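Local coordinates for Methylcobalamin\: coenzyme M methyltransferase (Methanosarcina mazei, PDB 4AY8), which catalyses transfer of the methyl group from a methylated corrinoid to coenzyme M, a zinc-dependent step of methanogenesis, at residues S169-S174 with P216-P221; E309-L314 with R343-A348. One frame throughout, in Å; residues are numbered along the deposited sequence.

Contact 1 (S169-S174 with P216-P221)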
ATOM      1  N   SER A 169     -20.990 -10.463   5.171  1.00 11.87           N
ATOM      2  CA  SER A 169     -21.266 -10.368   6.596  1.00 11.31           C
ATOM      3  C   SER A 169     -20.810  -9.022   7.139  1.00 11.24           C
ATOM      4  O   SER A 169     -21.497  -8.409   7.947  1.00 10.77           O
ATOM      5  CB  SER A 169     -20.588 -11.490   7.377  1.00 11.33           C
ATOM      6  OG  SER A 169     -21.114 -12.758   7.045  1.00  9.80           O
ATOM      7  N   PHE A 170     -19.640  -8.571   6.694  1.00 11.69           N
ATOM      8  CA  PHE A 170     -19.077  -7.309   7.169  1.00 11.71           C
ATOM      9  C   PHE A 170     -20.079  -6.181   6.915  1.00 12.32           C
ATOM     10  O   PHE A 170     -20.399  -5.403   7.805  1.00 11.21           O
ATOM     11  CB  PHE A 170     -17.749  -7.036   6.463  1.00 11.78           C
ATOM     12  CG  PHE A 170     -16.963  -5.920   7.058  1.00 11.74           C
ATOM     13  CD1 PHE A 170     -16.199  -6.120   8.199  1.00 11.58           C
ATOM     14  CD2 PHE A 170     -16.963  -4.664   6.470  1.00 12.74           C
ATOM     15  CE1 PHE A 170     -15.467  -5.086   8.750  1.00 10.18           C
ATOM     16  CE2 PHE A 170     -16.221  -3.625   7.022  1.00 11.79           C
ATOM     17  CZ  PHE A 170     -15.480  -3.842   8.165  1.00  9.68           C
HETATM   18  N   MSE A 171     -20.602  -6.131   5.698  1.00 13.77           N
HETATM   19  CA  MSE A 171     -21.555  -5.101   5.325  1.00 15.44           C
HETATM   20  C   MSE A 171     -22.872  -5.233   6.087  1.00 15.23           C
HETATM   21  O   MSE A 171     -23.410  -4.248   6.606  1.00 14.70           O
HETATM   22  CB  MSE A 171     -21.764  -5.114   3.814  1.00 16.53           C
HETATM   23  CG  MSE A 171     -20.681  -4.340   3.073  1.00 21.44           C
HETATM   24 SE   MSE A 171     -20.833  -4.541   1.132  1.00 33.52          SE
HETATM   25  CE  MSE A 171     -20.352  -2.726   0.591  1.00 31.27           C
ATOM     26  N   LYS A 172     -23.367  -6.461   6.183  1.00 15.35           N
ATOM     27  CA  LYS A 172     -24.565  -6.742   6.953  1.00 15.42           C
ATOM     28  C   LYS A 172     -24.392  -6.332   8.410  1.00 15.07           C
ATOM     29  O   LYS A 172     -25.243  -5.642   8.967  1.00 14.56           O
ATOM     30  CB  LYS A 172     -24.900  -8.235   6.868  1.00 15.82           C
ATOM     31  CG  LYS A 172     -26.269  -8.610   7.388  1.00 16.60           C
ATOM     32  CD  LYS A 172     -26.410 -10.119   7.382  1.00 18.37           C
ATOM     33  CE  LYS A 172     -27.787 -10.558   6.928  1.00 19.28           C
ATOM     34  NZ  LYS A 172     -27.972 -12.031   7.105  1.00 18.37           N
ATOM     35  N   TRP A 173     -23.296  -6.747   9.040  1.00 14.99           N
ATOM     36  CA  TRP A 173     -23.104  -6.426  10.459  1.00 14.72           C
ATOM     37  C   TRP A 173     -22.966  -4.927  10.707  1.00 14.54           C
ATOM     38  O   TRP A 173     -23.328  -4.444  11.781  1.00 14.00           O
ATOM     39  CB  TRP A 173     -21.916  -7.177  11.076  1.00 14.91           C
ATOM     40  CG  TRP A 173     -22.024  -8.672  11.014  1.00 15.37           C
ATOM     41  CD1 TRP A 173     -23.122  -9.402  10.682  1.00 16.30           C
ATOM     42  CD2 TRP A 173     -20.987  -9.620  11.307  1.00 16.24           C
ATOM     43  NE1 TRP A 173     -22.834 -10.743  10.733  1.00 16.91           N
ATOM     44  CE2 TRP A 173     -21.526 -10.900  11.111  1.00 16.89           C
ATOM     45  CE3 TRP A 173     -19.646  -9.503  11.690  1.00 16.37           C
ATOM     46  CZ2 TRP A 173     -20.777 -12.062  11.300  1.00 17.77           C
ATOM     47  CZ3 TRP A 173     -18.909 -10.647  11.877  1.00 16.65           C
ATOM     48  CH2 TRP A 173     -19.473 -11.914  11.680  1.00 17.29           C
ATOM     49  N   SER A 174     -22.456  -4.190   9.722  1.00 14.73           N
ATOM     50  CA  SER A 174     -22.287  -2.751   9.870  1.00 15.12           C
ATOM     51  C   SER A 174     -23.617  -2.060  10.163  1.00 15.81           C
ATOM     52  O   SER A 174     -23.643  -0.995  10.768  1.00 15.53           O
ATOM     53  CB  SER A 174     -21.621  -2.134   8.632  1.00 15.36           C
ATOM     54  OG  SER A 174     -22.489  -2.084   7.515  1.00 15.23           O
ATOM     55  N   PRO A 216     -15.365   4.436  -0.003  1.00 10.75           N
ATOM     56  CA  PRO A 216     -16.773   4.791  -0.170  1.00 11.97           C
ATOM     57  C   PRO A 216     -17.485   4.007  -1.268  1.00 13.27           C
ATOM     58  O   PRO A 216     -18.709   3.944  -1.280  1.00 14.06           O
ATOM     59  CB  PRO A 216     -16.715   6.282  -0.509  1.00 11.89           C
ATOM     60  CG  PRO A 216     -15.496   6.755   0.188  1.00 11.71           C
ATOM     61  CD  PRO A 216     -14.504   5.631  -0.020  1.00 10.87           C
ATOM     62  N   ASP A 217     -16.736   3.405  -2.181  1.00 14.85           N
ATOM     63  CA  ASP A 217     -17.327   2.471  -3.130  1.00 15.96           C
ATOM     64  C   ASP A 217     -17.967   1.284  -2.410  1.00 16.33           C
ATOM     65  O   ASP A 217     -18.869   0.659  -2.947  1.00 16.83           O
ATOM     66  CB  ASP A 217     -16.272   1.925  -4.090  1.00 16.39           C
ATOM     67  CG  ASP A 217     -15.706   2.972  -5.003  1.00 17.23           C
ATOM     68  OD1 ASP A 217     -16.266   4.081  -5.073  1.00 19.29           O
ATOM     69  OD2 ASP A 217     -14.684   2.672  -5.657  1.00 20.43           O
ATOM     70  N   LEU A 218     -17.492   0.958  -1.210  1.00 16.78           N
ATOM     71  CA  LEU A 218     -17.957  -0.245  -0.518  1.00 16.98           C
ATOM     72  C   LEU A 218     -18.610   0.018   0.840  1.00 16.91           C
ATOM     73  O   LEU A 218     -19.573  -0.662   1.206  1.00 17.23           O
ATOM     74  CB  LEU A 218     -16.813  -1.259  -0.378  1.00 17.52           C
ATOM     75  CG  LEU A 218     -16.438  -1.987  -1.677  1.00 18.67           C
ATOM     76  CD1 LEU A 218     -15.088  -2.689  -1.593  1.00 19.12           C
ATOM     77  CD2 LEU A 218     -17.546  -2.987  -2.060  1.00 20.70           C
HETATM   78  N   MSE A 219     -18.088   0.990   1.586  1.00 16.27           N
HETATM   79  CA  MSE A 219     -18.634   1.368   2.890  1.00 15.81           C
HETATM   80  C   MSE A 219     -18.981   2.858   2.882  1.00 14.69           C
HETATM   81  O   MSE A 219     -18.229   3.679   2.361  1.00 13.57           O
HETATM   82  CB  MSE A 219     -17.619   1.093   3.998  1.00 16.11           C
HETATM   83  CG  MSE A 219     -17.281  -0.373   4.221  1.00 19.10           C
HETATM   84 SE   MSE A 219     -18.801  -1.324   5.034  1.00 28.61          SE
HETATM   85  CE  MSE A 219     -18.679  -0.515   6.811  1.00 23.89           C
ATOM     86  N   SER A 220     -20.117   3.220   3.462  1.00 13.96           N
ATOM     87  CA  SER A 220     -20.530   4.627   3.455  1.00 13.38           C
ATOM     88  C   SER A 220     -19.535   5.486   4.247  1.00 12.74           C
ATOM     89  O   SER A 220     -18.927   5.014   5.210  1.00 11.82           O
ATOM     90  CB  SER A 220     -21.922   4.786   4.053  1.00 13.57           C
ATOM     91  OG  SER A 220     -21.867   4.771   5.474  1.00 13.76           O
ATOM     92  N   PRO A 221     -19.360   6.747   3.833  1.00 12.19           N
ATOM     93  CA  PRO A 221     -18.542   7.686   4.586  1.00 11.99           C
ATOM     94  C   PRO A 221     -18.962   7.800   6.049  1.00 11.77           C
ATOM     95  O   PRO A 221     -18.101   7.949   6.928  1.00 11.12           O
ATOM     96  CB  PRO A 221     -18.766   9.002   3.856  1.00 11.99           C
ATOM     97  CG  PRO A 221     -19.030   8.605   2.455  1.00 12.67           C
ATOM     98  CD  PRO A 221     -19.731   7.274   2.512  1.00 12.49           C
TER
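The ring of F170 is met obliquely by the selenomethionine M219. Its SE lies 5.1 Å from the centre of the F170 ring and 73° off the ring normal, a Met-aromatic contact in its selenium form. The terminal CE of M219 comes within 4.0 Å of F170 CE2. In this TIM-barrel chain of the URO-D family, the contact sets helix 167-176 against the loop that runs from strand 206-210 to helix 221-238. With chi2 and chi3 of M219 both near -71°, the chain folds over on itself, and its methyl end turns into the angle between F170 and S174. There CE sits 3.8 Å from S174 CB. The hydroxyl of S174 turns back to its own helix, where OG donates to M171 O at 2.5 Å, tilted 20° from the carbonyl plane. With an alanine here CB would still touch M219, but M171 O is likely to lose its bond from the hydroxyl. Behind the contact, F170 packs on L181 and L185 of helix 178-202 and on V158 and A161 of helix 157-165. M171, also selenomethionine, runs antiparallel to M219, its CG 4.1 Å from M219 SE. The placing of its methyl end near L218 is doubtful. On the S174 side, M219 CE lies 4.2 Å from S174 OG, a longer approach than its touch on CB.

Contact 2 (E309-L314 with R343-A348)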
ATOM      1  N   GLU A 309      -0.010  13.427 -17.186  1.00  7.74           N
ATOM      2  CA  GLU A 309      -0.817  13.241 -15.982  1.00  7.78           C
ATOM      3  C   GLU A 309       0.041  13.316 -14.713  1.00  7.07           C
ATOM      4  O   GLU A 309      -0.391  13.851 -13.700  1.00  6.90           O
ATOM      5  CB  GLU A 309      -1.617  11.946 -16.072  1.00  7.89           C
ATOM      6  CG  GLU A 309      -2.650  12.015 -17.200  1.00  9.91           C
ATOM      7  CD  GLU A 309      -3.608  10.848 -17.225  1.00  9.76           C
ATOM      8  OE1 GLU A 309      -3.491   9.940 -16.375  1.00  9.58           O
ATOM      9  OE2 GLU A 309      -4.470  10.846 -18.125  1.00 11.48           O
ATOM     10  N   ALA A 310       1.262  12.801 -14.791  1.00  6.75           N
ATOM     11  CA  ALA A 310       2.235  12.939 -13.707  1.00  6.52           C
ATOM     12  C   ALA A 310       2.584  14.412 -13.428  1.00  6.83           C
ATOM     13  O   ALA A 310       2.687  14.828 -12.269  1.00  5.53           O
ATOM     14  CB  ALA A 310       3.477  12.180 -14.046  1.00  6.05           C
ATOM     15  N   LYS A 311       2.755  15.195 -14.493  1.00  6.76           N
ATOM     16  CA  LYS A 311       3.116  16.609 -14.347  1.00  7.55           C
ATOM     17  C   LYS A 311       1.978  17.425 -13.727  1.00  7.26           C
ATOM     18  O   LYS A 311       2.215  18.317 -12.933  1.00  6.67           O
ATOM     19  CB  LYS A 311       3.602  17.193 -15.684  1.00  7.45           C
ATOM     20  CG  LYS A 311       4.905  16.529 -16.138  1.00  9.27           C
ATOM     21  CD  LYS A 311       5.561  17.181 -17.356  1.00 11.15           C
ATOM     22  CE  LYS A 311       6.751  16.355 -17.823  1.00 11.05           C
ATOM     23  NZ  LYS A 311       7.462  16.930 -19.005  1.00 11.55           N
ATOM     24  N   GLU A 312       0.744  17.068 -14.049  1.00  7.63           N
ATOM     25  CA  GLU A 312      -0.409  17.669 -13.415  1.00  8.51           C
ATOM     26  C   GLU A 312      -0.411  17.391 -11.906  1.00  8.02           C
ATOM     27  O   GLU A 312      -0.726  18.270 -11.095  1.00  7.38           O
ATOM     28  CB  GLU A 312      -1.692  17.141 -14.057  1.00  9.34           C
ATOM     29  CG  GLU A 312      -2.952  17.539 -13.323  1.00 13.09           C
ATOM     30  CD  GLU A 312      -4.206  16.993 -13.978  1.00 19.60           C
ATOM     31  OE1 GLU A 312      -4.237  15.783 -14.343  1.00 22.77           O
ATOM     32  OE2 GLU A 312      -5.169  17.778 -14.117  1.00 23.11           O
ATOM     33  N   ALA A 313      -0.050  16.169 -11.530  1.00  7.36           N
ATOM     34  CA  ALA A 313       0.022  15.819 -10.123  1.00  7.25           C
ATOM     35  C   ALA A 313       1.077  16.689  -9.426  1.00  7.27           C
ATOM     36  O   ALA A 313       0.821  17.256  -8.368  1.00  6.72           O
ATOM     37  CB  ALA A 313       0.331  14.323  -9.953  1.00  6.81           C
ATOM     38  N   LEU A 314       2.258  16.800 -10.034  1.00  7.13           N
ATOM     39  CA  LEU A 314       3.339  17.598  -9.477  1.00  7.74           C
ATOM     40  C   LEU A 314       2.950  19.068  -9.369  1.00  8.53           C
ATOM     41  O   LEU A 314       3.159  19.684  -8.344  1.00  8.33           O
ATOM     42  CB  LEU A 314       4.605  17.465 -10.321  1.00  7.47           C
ATOM     43  CG  LEU A 314       5.221  16.069 -10.316  1.00  6.10           C
ATOM     44  CD1 LEU A 314       6.171  15.918 -11.461  1.00  4.19           C
ATOM     45  CD2 LEU A 314       5.910  15.790  -8.971  1.00  4.47           C
ATOM     46  N   ARG A 343       8.978  13.302 -13.541  1.00  7.56           N
ATOM     47  CA  ARG A 343       9.480  14.017 -12.383  1.00  8.24           C
ATOM     48  C   ARG A 343      10.776  14.727 -12.775  1.00  8.94           C
ATOM     49  O   ARG A 343      10.931  15.915 -12.539  1.00  8.79           O
ATOM     50  CB  ARG A 343       9.701  13.048 -11.217  1.00  8.15           C
ATOM     51  CG  ARG A 343       9.909  13.694  -9.859  1.00  7.95           C
ATOM     52  CD  ARG A 343      11.301  14.264  -9.681  1.00  7.70           C
ATOM     53  NE  ARG A 343      12.324  13.314 -10.075  1.00  6.28           N
ATOM     54  CZ  ARG A 343      12.813  12.365  -9.287  1.00  6.23           C
ATOM     55  NH1 ARG A 343      12.382  12.219  -8.037  1.00  6.77           N
ATOM     56  NH2 ARG A 343      13.740  11.556  -9.756  1.00  6.81           N
ATOM     57  N   ASP A 344      11.686  13.993 -13.403  1.00  9.92           N
ATOM     58  CA  ASP A 344      12.956  14.558 -13.857  1.00 11.02           C
ATOM     59  C   ASP A 344      12.762  15.735 -14.818  1.00 11.90           C
ATOM     60  O   ASP A 344      13.410  16.765 -14.670  1.00 12.27           O
ATOM     61  CB  ASP A 344      13.822  13.475 -14.507  1.00 10.85           C
ATOM     62  CG  ASP A 344      14.286  12.425 -13.505  1.00 11.39           C
ATOM     63  OD1 ASP A 344      14.260  12.714 -12.287  1.00 10.61           O
ATOM     64  OD2 ASP A 344      14.701  11.330 -13.938  1.00 10.19           O
ATOM     65  N   GLU A 345      11.878  15.591 -15.802  1.00 12.85           N
ATOM     66  CA  GLU A 345      11.626  16.689 -16.737  1.00 13.65           C
ATOM     67  C   GLU A 345      11.029  17.899 -16.014  1.00 14.48           C
ATOM     68  O   GLU A 345      11.328  19.043 -16.357  1.00 14.50           O
ATOM     69  CB  GLU A 345      10.706  16.246 -17.883  1.00 13.66           C
ATOM     70  CG  GLU A 345      11.323  15.210 -18.819  1.00 13.29           C
ATOM     71  CD  GLU A 345      10.303  14.580 -19.780  1.00 14.53           C
ATOM     72  OE1 GLU A 345       9.140  15.056 -19.828  1.00 13.40           O
ATOM     73  OE2 GLU A 345      10.672  13.609 -20.483  1.00 12.39           O
ATOM     74  N   PHE A 346      10.204  17.645 -15.004  1.00 15.21           N
ATOM     75  CA  PHE A 346       9.533  18.707 -14.287  1.00 16.01           C
ATOM     76  C   PHE A 346      10.513  19.677 -13.647  1.00 17.27           C
ATOM     77  O   PHE A 346      10.227  20.857 -13.552  1.00 16.77           O
ATOM     78  CB  PHE A 346       8.617  18.126 -13.204  1.00 16.22           C
ATOM     79  CG  PHE A 346       7.684  19.128 -12.587  1.00 15.05           C
ATOM     80  CD1 PHE A 346       6.586  19.594 -13.287  1.00 16.68           C
ATOM     81  CD2 PHE A 346       7.904  19.606 -11.310  1.00 15.86           C
ATOM     82  CE1 PHE A 346       5.720  20.513 -12.721  1.00 15.24           C
ATOM     83  CE2 PHE A 346       7.035  20.526 -10.735  1.00 15.29           C
ATOM     84  CZ  PHE A 346       5.948  20.980 -11.445  1.00 14.76           C
ATOM     85  N   TYR A 347      11.649  19.170 -13.181  1.00 19.28           N
ATOM     86  CA  TYR A 347      12.624  19.997 -12.466  1.00 21.19           C
ATOM     87  C   TYR A 347      13.679  20.515 -13.425  1.00 23.04           C
ATOM     88  O   TYR A 347      14.697  21.051 -13.014  1.00 23.58           O
ATOM     89  CB  TYR A 347      13.235  19.224 -11.292  1.00 21.13           C
ATOM     90  CG  TYR A 347      12.219  19.035 -10.199  1.00 20.66           C
ATOM     91  CD1 TYR A 347      12.004  20.027  -9.253  1.00 19.81           C
ATOM     92  CD2 TYR A 347      11.427  17.899 -10.149  1.00 19.66           C
ATOM     93  CE1 TYR A 347      11.050  19.879  -8.280  1.00 19.13           C
ATOM     94  CE2 TYR A 347      10.474  17.748  -9.181  1.00 18.36           C
ATOM     95  CZ  TYR A 347      10.291  18.737  -8.245  1.00 18.33           C
ATOM     96  OH  TYR A 347       9.339  18.597  -7.268  1.00 17.70           O
ATOM     97  N   ALA A 348      13.392  20.349 -14.717  1.00 25.21           N
ATOM     98  CA  ALA A 348      14.083  21.060 -15.803  1.00 26.36           C
ATOM     99  C   ALA A 348      15.450  20.477 -16.012  1.00 27.04           C
ATOM    100  O   ALA A 348      15.560  19.352 -16.523  1.00 27.48           O
ATOM    101  CB  ALA A 348      14.180  22.562 -15.514  1.00 26.37           C
ATOM    102  OXT ALA A 348      16.437  21.141 -15.666  1.00 27.86           O
TER
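F346 holds CG anti to its backbone N (chi1 -169°), which carries the ring across to helix 303-315 and lays one face under L314. K311 reaches the other way: beyond CG its chain is fully extended, and NZ arrives at the carboxylate of E345. L314 CB stands almost exactly over the middle of the F346 ring, 3.8 Å from the centroid and only 6° off the normal, a CH-pi contact. The leucine and the phenylalanine point in opposing senses as they overlap, so that L314 CD1 ends above the root of the ring, 3.7 Å from F346 CG. This is helix-to-helix packing on the outside of the TIM barrel, joining helix 303-315, which precedes strand 320-323, to the C-terminal helix 333-346. On the inner side A310 and A313 rest on L321 of that strand. At the more exposed margin the lysine K311 comes in crosswise to E345 and forms a salt bridge, NZ to OE1 at 2.6 Å, using the anti lone pair of OE1. The other oxygen, OE2, pairs with K307, so two lysines of one helix share the carboxylate and probably favour its charged form. R343 offers its backbone to L314, CD1 lying 3.9 Å from R343 CA, while its guanidinium turns off to grip D344 OD1 side-on with NE and NH2, at 3.0 and 2.8 Å.

Contact 1 and contact 2 lie far apart in one chain and do not touch: their centres are 37 Å apart and their nearest atoms about 17 Å. Contact 1 closes before contact 2 opens along the sequence, and both belong to the same URO-D fold. They differ in their relation to the metal centre. The side chain of L218 in contact 1 lies about 8 Å from that of the zinc ligand C248 and about 10 Å from both the zinc ion and bound coenzyme M. Contact 2 has D319, a magnesium ligand, with its side chain about 9 Å from that of L314, just ahead of strand 320-323.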